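Local coordinates for protein particle-associated glycoside hydrolase (Acinetobacter phage Fri1, PDB 6C72) that degrades the capsular polysaccharide of Acinetobacter baumannii as a phage tailspike depolymerase, probably by cleaving glycosidic bonds during host entry, at residues A[139-144]-A[194-199]. Numbering follows the deposited sequence.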
loop_
_atom_site.group_PDB
_atom_site.type_symbol
_atom_site.label_atom_id
_atom_site.label_comp_id
_atom_site.label_asym_id
_atom_site.label_seq_id
_atom_site.Cartn_x
_atom_site.Cartn_y
_atom_site.Cartn_z
ATOM N N ALA A 139 -35.739 0.968 -4.813
ATOM C CA ALA A 139 -35.332 -0.097 -5.712
ATOM C C ALA A 139 -34.551 -1.147 -4.949
ATOM O O ALA A 139 -33.750 -0.835 -4.058
ATOM C CB ALA A 139 -34.488 0.430 -6.875
ATOM N N MET A 140 -34.817 -2.390 -5.294
ATOM C CA MET A 140 -34.025 -3.513 -4.842
ATOM C C MET A 140 -32.990 -3.783 -5.928
ATOM O O MET A 140 -33.355 -3.995 -7.090
ATOM C CB MET A 140 -34.932 -4.716 -4.596
ATOM C CG MET A 140 -34.302 -5.901 -3.937
ATOM S SD MET A 140 -35.531 -7.181 -3.521
ATOM C CE MET A 140 -36.771 -6.184 -2.695
ATOM N N ALA A 141 -31.707 -3.683 -5.572
ATOM C CA ALA A 141 -30.646 -3.960 -6.530
ATOM C C ALA A 141 -30.677 -5.428 -6.956
ATOM O O ALA A 141 -31.075 -6.321 -6.194
ATOM C CB ALA A 141 -29.278 -3.612 -5.933
ATOM N N LYS A 142 -30.267 -5.670 -8.195
ATOM C CA LYS A 142 -30.157 -7.011 -8.741
ATOM C C LYS A 142 -28.770 -7.168 -9.352
ATOM O O LYS A 142 -28.136 -6.190 -9.747
ATOM C CB LYS A 142 -31.261 -7.270 -9.778
ATOM C CG LYS A 142 -32.680 -7.124 -9.222
ATOM C CD LYS A 142 -32.877 -7.993 -7.981
ATOM C CE LYS A 142 -34.109 -7.595 -7.165
ATOM N NZ LYS A 142 -35.384 -8.067 -7.792
ATOM N N SER A 143 -28.312 -8.409 -9.466
ATOM C CA SER A 143 -26.906 -8.649 -9.778
ATOM C C SER A 143 -26.509 -8.056 -11.131
ATOM O O SER A 143 -27.256 -8.126 -12.113
ATOM C CB SER A 143 -26.594 -10.145 -9.738
ATOM O OG SER A 143 -26.711 -10.638 -8.414
ATOM N N ASN A 144 -25.330 -7.426 -11.154
ATOM C CA ASN A 144 -24.724 -6.911 -12.376
ATOM C C ASN A 144 -25.591 -5.837 -13.038
ATOM O O ASN A 144 -25.569 -5.665 -14.258
ATOM C CB ASN A 144 -24.405 -8.051 -13.349
ATOM C CG ASN A 144 -23.533 -9.129 -12.714
ATOM O OD1 ASN A 144 -23.882 -10.316 -12.716
ATOM N ND2 ASN A 144 -22.400 -8.722 -12.158
ATOM N N GLU A 194 -28.688 -9.684 0.103
ATOM C CA GLU A 194 -27.653 -10.705 0.125
ATOM C C GLU A 194 -27.696 -11.504 -1.172
ATOM O O GLU A 194 -28.743 -11.639 -1.810
ATOM C CB GLU A 194 -27.813 -11.621 1.341
ATOM C CG GLU A 194 -29.119 -12.424 1.374
ATOM C CD GLU A 194 -30.265 -11.666 2.022
ATOM O OE1 GLU A 194 -30.167 -10.417 2.104
ATOM O OE2 GLU A 194 -31.251 -12.323 2.442
ATOM N N ASN A 195 -26.529 -11.992 -1.587
ATOM C CA ASN A 195 -26.317 -12.736 -2.823
ATOM C C ASN A 195 -26.535 -11.907 -4.087
ATOM O O ASN A 195 -26.515 -12.467 -5.191
ATOM C CB ASN A 195 -27.167 -14.010 -2.883
ATOM C CG ASN A 195 -26.606 -15.104 -2.006
ATOM O OD1 ASN A 195 -25.384 -15.269 -1.923
ATOM N ND2 ASN A 195 -27.481 -15.872 -1.361
ATOM N N VAL A 196 -26.757 -10.601 -3.972
ATOM C CA VAL A 196 -26.742 -9.716 -5.132
ATOM C C VAL A 196 -25.319 -9.193 -5.310
ATOM O O VAL A 196 -24.755 -8.571 -4.402
ATOM C CB VAL A 196 -27.757 -8.571 -4.982
ATOM C CG1 VAL A 196 -27.507 -7.505 -6.034
ATOM C CG2 VAL A 196 -29.195 -9.123 -5.102
ATOM N N THR A 197 -24.727 -9.478 -6.468
ATOM C CA THR A 197 -23.319 -9.243 -6.727
ATOM C C THR A 197 -23.135 -8.310 -7.911
ATOM O O THR A 197 -23.869 -8.397 -8.899
ATOM C CB THR A 197 -22.604 -10.554 -7.038
ATOM O OG1 THR A 197 -23.256 -11.194 -8.145
ATOM C CG2 THR A 197 -22.618 -11.478 -5.826
ATOM N N GLY A 198 -22.116 -7.453 -7.831
ATOM C CA GLY A 198 -21.756 -6.633 -8.970
ATOM C C GLY A 198 -22.741 -5.539 -9.304
ATOM O O GLY A 198 -22.755 -5.061 -10.434
ATOM N N ALA A 199 -23.604 -5.175 -8.365
ATOM C CA ALA A 199 -24.507 -4.059 -8.542
ATOM C C ALA A 199 -23.768 -2.750 -8.291
ATOM O O ALA A 199 -22.672 -2.726 -7.730
ATOM C CB ALA A 199 -25.697 -4.180 -7.600
HETATM O O HOH W 1 -25.275 -12.945 -7.329
HETATM O O HOH W 2 -22.015 -10.722 -10.316
#
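Ser143 and Asn144 each make one hydrogen bond to Thr197, the first accepting through its side chain, the second donating from its backbone. The amide N of Thr197 donates to Ser143 OG over 3.0 Å and almost straight, with 169° at the hydrogen; chi1 of -67° sets that hydroxyl beside its own backbone N, anti to the carbonyl carbon. One residue on, Asn144 N donates to Thr197 O, 2.9 Å away, a more bent bond that lies in the carbonyl plane. The same oxygen also receives a CA-H...O contact from Ser143, and Asn144 CA makes another to Gly198 O at 3.3 Å.

Two waters extend the polar network. The first is held by Ser143 OG and Thr197 OG1 and appears to donate to Asn195 O, although that distance, 2.5 Å, is too short to be relied on. The second accepts from Asn144 ND2; its equally short approach to Thr197 OG1 is doubtful. The Asn195 side-chain amide nitrogen instead binds Gln171 O of the second subunit, while Lys142 NZ turns to Asp118 in a salt bridge and to Ser156 of that subunit.

Beside this network Val196 and Ala199 pack on the backbone of residues 141-143 and on the Ala141 methyl. Val196 CG1, anti to its backbone N (chi1 167°), rests on the peptide between Lys142 and Ser143, 3.6 Å from Lys142 C, and CG2 meets Ala141 O. Ala141 CB and Ala199 CB touch at 4.0 Å.

Successive turns, one leaving strand 133-140 for strand 145-148 and the other leading from 188-192 to 200-202, meet here at a steep angle, Ser143 nearest Thr197 and Asn144 nearest Gly198, as between coils of the right-handed parallel beta-helix characteristic of trimeric phage tailspikes.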